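Local coordinates for beta-fructofuranosidase (Arthrobacter, PDB 3WPU), which belongs to the levansucrase/invertase family of the beta-fructosidase clan, enzymes built round a five-bladed beta-propeller, at residues A[66-69]-A[70-74]; A[123-127]-A[128-132]; A[290-293]-A[294-297]. One frame throughout, in Å; residues are numbered along the deposited sequence.

Contact 1. Residues A[66-69]-A[70-74]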
loop_
_atom_site.group_PDB
_atom_site.type_symbol
_atom_site.label_atom_id
_atom_site.label_comp_id
_atom_site.label_asym_id
_atom_site.label_seq_id
_atom_site.Cartn_x
_atom_site.Cartn_y
_atom_site.Cartn_z
ATOM N N ASP A 66 19.532 3.837 -7.765
ATOM C CA ASP A 66 18.382 4.749 -7.827
ATOM C C ASP A 66 17.606 4.538 -9.125
ATOM O O ASP A 66 18.159 4.609 -10.229
ATOM C CB ASP A 66 18.811 6.189 -7.635
ATOM C CG ASP A 66 17.634 7.128 -7.593
ATOM O OD1 ASP A 66 17.235 7.524 -6.484
ATOM O OD2 ASP A 66 17.119 7.449 -8.685
ATOM N N MET A 67 16.312 4.248 -8.996
ATOM C CA MET A 67 15.507 3.836 -10.124
ATOM C C MET A 67 15.246 4.929 -11.166
ATOM O O MET A 67 14.922 4.624 -12.319
ATOM C CB MET A 67 14.172 3.338 -9.590
ATOM C CG MET A 67 13.267 4.444 -9.009
ATOM S SD MET A 67 11.834 3.768 -8.134
ATOM C CE MET A 67 10.757 3.144 -9.420
ATOM N N SER A 68 15.364 6.194 -10.751
ATOM C CA SER A 68 15.100 7.333 -11.641
ATOM C C SER A 68 16.386 8.057 -12.036
ATOM O O SER A 68 16.315 9.144 -12.610
ATOM C CB SER A 68 14.101 8.315 -11.011
ATOM O OG SER A 68 14.664 9.145 -9.972
ATOM N N ASN A 69 17.535 7.452 -11.752
ATOM C CA ASN A 69 18.828 8.125 -11.949
ATOM C C ASN A 69 18.845 9.484 -11.240
ATOM O O ASN A 69 19.418 10.470 -11.735
ATOM C CB ASN A 69 19.101 8.296 -13.448
ATOM C CG ASN A 69 19.376 6.984 -14.155
ATOM O OD1 ASN A 69 19.726 5.976 -13.544
ATOM N ND2 ASN A 69 19.251 7.007 -15.474
ATOM N N GLU A 70 18.213 9.513 -10.069
ATOM C CA GLU A 70 18.130 10.677 -9.194
ATOM C C GLU A 70 17.432 11.885 -9.857
ATOM O O GLU A 70 17.660 13.024 -9.465
ATOM C CB GLU A 70 19.532 11.039 -8.619
ATOM C CG GLU A 70 20.226 9.893 -7.905
ATOM C CD GLU A 70 21.549 10.286 -7.235
ATOM O OE1 GLU A 70 22.022 11.411 -7.437
ATOM O OE2 GLU A 70 22.102 9.452 -6.484
ATOM N N GLN A 71 16.545 11.638 -10.819
ATOM C CA GLN A 71 15.758 12.723 -11.412
ATOM C C GLN A 71 14.710 13.253 -10.436
ATOM O O GLN A 71 14.445 14.453 -10.406
ATOM C CB GLN A 71 15.026 12.275 -12.681
ATOM C CG GLN A 71 15.878 11.981 -13.896
ATOM C CD GLN A 71 15.016 11.382 -14.985
ATOM O OE1 GLN A 71 14.280 12.102 -15.660
ATOM N NE2 GLN A 71 15.037 10.048 -15.104
ATOM N N VAL A 72 14.082 12.336 -9.694
ATOM C CA VAL A 72 13.053 12.653 -8.710
ATOM C C VAL A 72 13.242 11.813 -7.434
ATOM O O VAL A 72 14.001 10.832 -7.434
ATOM C CB VAL A 72 11.617 12.359 -9.246
ATOM C CG1 VAL A 72 11.163 13.432 -10.230
ATOM C CG2 VAL A 72 11.508 10.967 -9.839
ATOM N N TRP A 73 12.565 12.218 -6.360
ATOM C CA TRP A 73 12.379 11.360 -5.193
ATOM C C TRP A 73 11.142 10.542 -5.485
ATOM O O TRP A 73 10.159 11.092 -5.941
ATOM C CB TRP A 73 12.112 12.143 -3.919
ATOM C CG TRP A 73 13.211 13.051 -3.406
ATOM C CD1 TRP A 73 13.145 14.397 -3.295
ATOM C CD2 TRP A 73 14.476 12.660 -2.863
ATOM N NE1 TRP A 73 14.324 14.889 -2.730
ATOM C CE2 TRP A 73 15.139 13.832 -2.453
ATOM C CE3 TRP A 73 15.108 11.428 -2.658
ATOM C CZ2 TRP A 73 16.411 13.802 -1.874
ATOM C CZ3 TRP A 73 16.375 11.408 -2.119
ATOM C CH2 TRP A 73 17.000 12.581 -1.713
ATOM N N VAL A 74 11.213 9.253 -5.205
ATOM C CA VAL A 74 10.090 8.343 -5.457
ATOM C C VAL A 74 9.720 7.674 -4.157
ATOM O O VAL A 74 10.601 7.215 -3.441
ATOM C CB VAL A 74 10.522 7.234 -6.447
ATOM C CG1 VAL A 74 9.367 6.277 -6.692
ATOM C CG2 VAL A 74 11.016 7.823 -7.758
#
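D66 OD2 is gripped by two backbone N-H groups, from E70 and from S68. E70 N gives the shorter bond, 2.7 Å to D66 OD2, at an N-H...O angle of 159°. S68 N lies 3.0 Å from D66 OD2, and this bond makes an Asx turn. The two donors come from opposite faces of the carboxylate plane, so the oxygen is held between them. CG of D66 stands anti to the backbone N (chi1 -176°), which brings OD2 to S68 N and E70 N. A type I turn from D66 to N69 overlaps a type I' turn from S68 to Q71, sharing S68 and N69.

S68 ties the second turn together with two oxygens. S68 O accepts from Q71 N at 3.1 Å and from Q71 NE2 at 2.9 Å, again from opposite faces. The Q71 chain, extended beyond CG, reaches it with its amide end. S68 OG takes the N-H of V72 at 3.3 Å in an almost straight bond (173°), and V72 CG2 packs beside it. The E70 side chain lies across D66, with E70 CG 3.8 Å from D66 CG. On the buried side M67 SD meets V74 CG1 at 3.8 Å, the two chains crossing at about a right angle.

R103 forms a salt bridge with D66 OD1 and also bonds V72 O. The turns lead the loop after helix 30-38 into strand 72-81. M67, S68 and V74 rest on F119 of strand 115-122, while V72 touches V100 of strand 93-102.

Contact 2. Residues A[123-127]-A[128-132]; sequences AGVPA and AERPE
V125 and R130 form the tightly packed part of this loop contact. V125 CB sits over the centre of one guanidinium face, 3.6 Å from R130 CZ. V125 CG1 touches R130 CG, also at 3.6 Å. The R130 chain is extended from CG to NE (chi3 -173°), which carries the guanidinium back along V125. Its polar end is held mainly by P122, whose carbonyl O accepts from R130 NH1. Water 1 lies at the guanidinium edge, in its plane, and accepts from R130 NH2 at 2.8 Å. The water's bond to V125 O is weak.

Backbone bonds close the turn. E129 N donates to P126 O at 2.8 Å, and R130 N donates to A127 O at 3.2 Å. Both fit the short 3-10 segment that ends at E129.

The solvent side is looser. There E129 lies obliquely across the proline ring, with E129 OE1 3.6 Å from P126 CG. Both residues are exposed, and both also touch a crystal neighbour.

The whole stretch is a surface loop joining strand 115-122 to strand 137-141. At its start A123 shares backbone hydrogen bonding with G92, close to the beginning of strand 93-102, and A127 rests on D483 of another loop.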
loop_
_atom_site.group_PDB
_atom_site.type_symbol
_atom_site.label_atom_id
_atom_site.label_comp_id
_atom_site.label_asym_id
_atom_site.label_seq_id
_atom_site.Cartn_x
_atom_site.Cartn_y
_atom_site.Cartn_z
ATOM N N ALA A 123 8.115 -5.491 -20.772
ATOM C CA ALA A 123 7.558 -6.657 -20.125
ATOM C C ALA A 123 8.382 -7.926 -20.430
ATOM O O ALA A 123 9.108 -7.996 -21.429
ATOM C CB ALA A 123 6.110 -6.850 -20.576
ATOM N N GLY A 124 8.274 -8.909 -19.548
ATOM C CA GLY A 124 8.754 -10.275 -19.820
ATOM C C GLY A 124 10.240 -10.545 -19.713
ATOM O O GLY A 124 10.727 -11.538 -20.272
ATOM N N VAL A 125 10.966 -9.687 -19.007
ATOM C CA VAL A 125 12.392 -9.878 -18.737
ATOM C C VAL A 125 12.545 -10.316 -17.263
ATOM O O VAL A 125 12.052 -9.637 -16.340
ATOM C CB VAL A 125 13.192 -8.589 -19.003
ATOM C CG1 VAL A 125 14.697 -8.810 -18.836
ATOM C CG2 VAL A 125 12.892 -8.031 -20.385
ATOM N N PRO A 126 13.191 -11.474 -17.030
ATOM C CA PRO A 126 13.413 -11.890 -15.636
ATOM C C PRO A 126 14.262 -10.865 -14.869
ATOM O O PRO A 126 15.165 -10.233 -15.437
ATOM C CB PRO A 126 14.154 -13.233 -15.769
ATOM C CG PRO A 126 13.893 -13.697 -17.167
ATOM C CD PRO A 126 13.713 -12.459 -17.998
ATOM N N ALA A 127 13.958 -10.684 -13.584
ATOM C CA ALA A 127 14.606 -9.642 -12.780
ATOM C C ALA A 127 16.135 -9.656 -12.839
ATOM O O ALA A 127 16.764 -8.605 -12.915
ATOM C CB ALA A 127 14.127 -9.725 -11.326
ATOM N N ALA A 128 16.724 -10.851 -12.819
ATOM C CA ALA A 128 18.178 -11.010 -12.898
ATOM C C ALA A 128 18.797 -10.508 -14.211
ATOM O O ALA A 128 19.995 -10.202 -14.254
ATOM C CB ALA A 128 18.551 -12.474 -12.686
ATOM N N GLU A 129 17.998 -10.445 -15.279
ATOM C CA GLU A 129 18.496 -10.000 -16.582
ATOM C C GLU A 129 18.197 -8.515 -16.861
ATOM O O GLU A 129 18.579 -7.977 -17.901
ATOM C CB GLU A 129 17.911 -10.868 -17.685
ATOM C CG GLU A 129 18.280 -12.340 -17.570
ATOM C CD GLU A 129 17.606 -13.199 -18.629
ATOM O OE1 GLU A 129 17.197 -14.340 -18.312
ATOM O OE2 GLU A 129 17.481 -12.728 -19.778
ATOM N N ARG A 130 17.535 -7.842 -15.932
ATOM C CA ARG A 130 17.292 -6.423 -16.109
ATOM C C ARG A 130 18.477 -5.615 -15.628
ATOM O O ARG A 130 19.306 -6.131 -14.893
ATOM C CB ARG A 130 16.044 -6.014 -15.357
ATOM C CG ARG A 130 14.784 -6.586 -15.978
ATOM C CD ARG A 130 13.599 -5.910 -15.344
ATOM N NE ARG A 130 12.321 -6.484 -15.745
ATOM C CZ ARG A 130 11.617 -6.134 -16.815
ATOM N NH1 ARG A 130 12.057 -5.217 -17.667
ATOM N NH2 ARG A 130 10.462 -6.740 -17.039
ATOM N N PRO A 131 18.552 -4.339 -16.024
ATOM C CA PRO A 131 19.577 -3.484 -15.448
ATOM C C PRO A 131 19.471 -3.488 -13.924
ATOM O O PRO A 131 18.382 -3.752 -13.382
ATOM C CB PRO A 131 19.244 -2.098 -16.021
ATOM C CG PRO A 131 18.499 -2.389 -17.286
ATOM C CD PRO A 131 17.706 -3.616 -16.994
ATOM N N GLU A 132 20.580 -3.197 -13.255
ATOM C CA GLU A 132 20.645 -3.271 -11.802
ATOM C C GLU A 132 19.552 -2.430 -11.132
ATOM O O GLU A 132 18.959 -2.871 -10.144
ATOM C CB GLU A 132 22.021 -2.820 -11.291
ATOM C CG GLU A 132 22.230 -3.147 -9.820
ATOM C CD GLU A 132 23.369 -2.377 -9.182
ATOM O OE1 GLU A 132 23.746 -1.304 -9.705
ATOM O OE2 GLU A 132 23.857 -2.833 -8.126
HETATM O O HOH W 1 9.066 -8.406 -15.307
#

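Contact 3. Residues A[290-293]-A[294-297]; sequences AETV and DDVN
The backbone passes from the extended residues E291 and T292 into the first turn of helix 293-297, where V296 N bonds T292 O and N297 N bonds V293 O. T292 is the N-cap. Its OG1 accepts from D295 N at 3.0 Å, with an N-H...O angle of 159°. OG1 stands between the backbone N and the carbonyl carbon (chi1 72°), which turns it to the N-H of D295 at the start of the helix. The D295 carboxylate passes close to the cap, with D295 CG 3.2 Å from T292 OG1. Water 2 joins the two residues: it accepts from T292 N at 2.8 Å and donates to D295 OD2 at 2.6 Å. Water 3 lies 2.7 Å from T292 OG1.

E291 crosses V296 at about a right angle, and E291 CD meets V296 CG2 at 3.7 Å. E291 OE1 is held by a salt bridge to R30 and a hydrogen bond from Y283. V293 and N297 lie side by side, pointing the same way, with V293 CG1 3.4 Å from N297 ND2. N297 OD1 takes the backbone N-H of C276.

Helix 278-281 lies against V293 and V296 through L281, and helix 30-38 meets E291 and V296. V296 also touches C332, the disulfide partner of C276.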
loop_
_atom_site.group_PDB
_atom_site.type_symbol
_atom_site.label_atom_id
_atom_site.label_comp_id
_atom_site.label_asym_id
_atom_site.label_seq_id
_atom_site.Cartn_x
_atom_site.Cartn_y
_atom_site.Cartn_z
ATOM N N ALA A 290 -3.782 -7.713 32.173
ATOM C CA ALA A 290 -4.794 -6.776 31.702
ATOM C C ALA A 290 -4.592 -5.358 32.226
ATOM O O ALA A 290 -4.099 -5.146 33.358
ATOM C CB ALA A 290 -6.181 -7.288 32.062
ATOM N N GLU A 291 -4.943 -4.385 31.389
ATOM C CA GLU A 291 -4.973 -2.972 31.778
ATOM C C GLU A 291 -6.400 -2.585 32.053
ATOM O O GLU A 291 -7.327 -3.251 31.594
ATOM C CB GLU A 291 -4.468 -2.073 30.646
ATOM C CG GLU A 291 -3.088 -2.412 30.123
ATOM C CD GLU A 291 -2.798 -1.655 28.852
ATOM O OE1 GLU A 291 -3.372 -2.021 27.794
ATOM O OE2 GLU A 291 -1.967 -0.721 28.898
ATOM N N THR A 292 -6.602 -1.496 32.782
ATOM C CA THR A 292 -7.957 -1.001 32.953
ATOM C C THR A 292 -8.285 0.036 31.883
ATOM O O THR A 292 -7.396 0.747 31.399
ATOM C CB THR A 292 -8.198 -0.404 34.357
ATOM O OG1 THR A 292 -7.521 0.861 34.484
ATOM C CG2 THR A 292 -7.702 -1.365 35.429
ATOM N N VAL A 293 -9.563 0.101 31.526
ATOM C CA VAL A 293 -10.076 1.118 30.620
ATOM C C VAL A 293 -9.695 2.519 31.112
ATOM O O VAL A 293 -9.200 3.353 30.329
ATOM C CB VAL A 293 -11.613 0.973 30.412
ATOM C CG1 VAL A 293 -12.210 2.220 29.777
ATOM C CG2 VAL A 293 -11.938 -0.250 29.555
ATOM N N ASP A 294 -9.882 2.780 32.407
ATOM C CA ASP A 294 -9.514 4.094 32.951
ATOM C C ASP A 294 -8.029 4.422 32.772
ATOM O O ASP A 294 -7.686 5.540 32.371
ATOM C CB ASP A 294 -9.902 4.219 34.438
ATOM C CG ASP A 294 -11.406 4.268 34.662
ATOM O OD1 ASP A 294 -12.185 4.466 33.708
ATOM O OD2 ASP A 294 -11.813 4.133 35.840
ATOM N N ASP A 295 -7.136 3.472 33.055
ATOM C CA ASP A 295 -5.698 3.751 32.902
ATOM C C ASP A 295 -5.321 4.029 31.438
ATOM O O ASP A 295 -4.501 4.900 31.146
ATOM C CB ASP A 295 -4.838 2.597 33.421
ATOM C CG ASP A 295 -4.818 2.503 34.946
ATOM O OD1 ASP A 295 -5.301 3.439 35.635
ATOM O OD2 ASP A 295 -4.289 1.487 35.445
ATOM N N VAL A 296 -5.888 3.264 30.513
ATOM C CA VAL A 296 -5.594 3.498 29.106
ATOM C C VAL A 296 -6.144 4.866 28.651
ATOM O O VAL A 296 -5.450 5.633 27.976
ATOM C CB VAL A 296 -6.125 2.349 28.223
ATOM C CG1 VAL A 296 -5.989 2.683 26.737
ATOM C CG2 VAL A 296 -5.358 1.067 28.555
ATOM N N ASN A 297 -7.380 5.169 29.022
ATOM C CA ASN A 297 -7.982 6.478 28.690
ATOM C C ASN A 297 -7.245 7.694 29.254
ATOM O O ASN A 297 -7.317 8.795 28.668
ATOM C CB ASN A 297 -9.446 6.514 29.095
ATOM C CG ASN A 297 -10.331 5.787 28.109
ATOM O OD1 ASN A 297 -10.011 5.679 26.924
ATOM N ND2 ASN A 297 -11.445 5.285 28.587
HETATM O O HOH W 2 -4.145 -0.636 33.875
HETATM O O HOH W 3 -7.892 1.930 36.887
#

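Overall arrangement
All three contacts are local. Contact 1 is partly buried, while contacts 2 and 3 are at the surface. Contacts 1 and 2 adjoin the same mixed sheet: contact 1 leads into strand 72-81 and packs on strand 115-122, which contact 2 follows. Their centres are about 18 Å apart and they do not touch. Contact 3 lies across the chain's centre, about 47 Å from contact 1 by centres, and sits among short helices near a disulfide. In contact 1 the oxygens of D66 and S68 gather N-H groups round two turns, and an apolar pair packs on the buried side. Contact 2 packs valine on arginine. Contact 3 uses a threonine cap with bridging water.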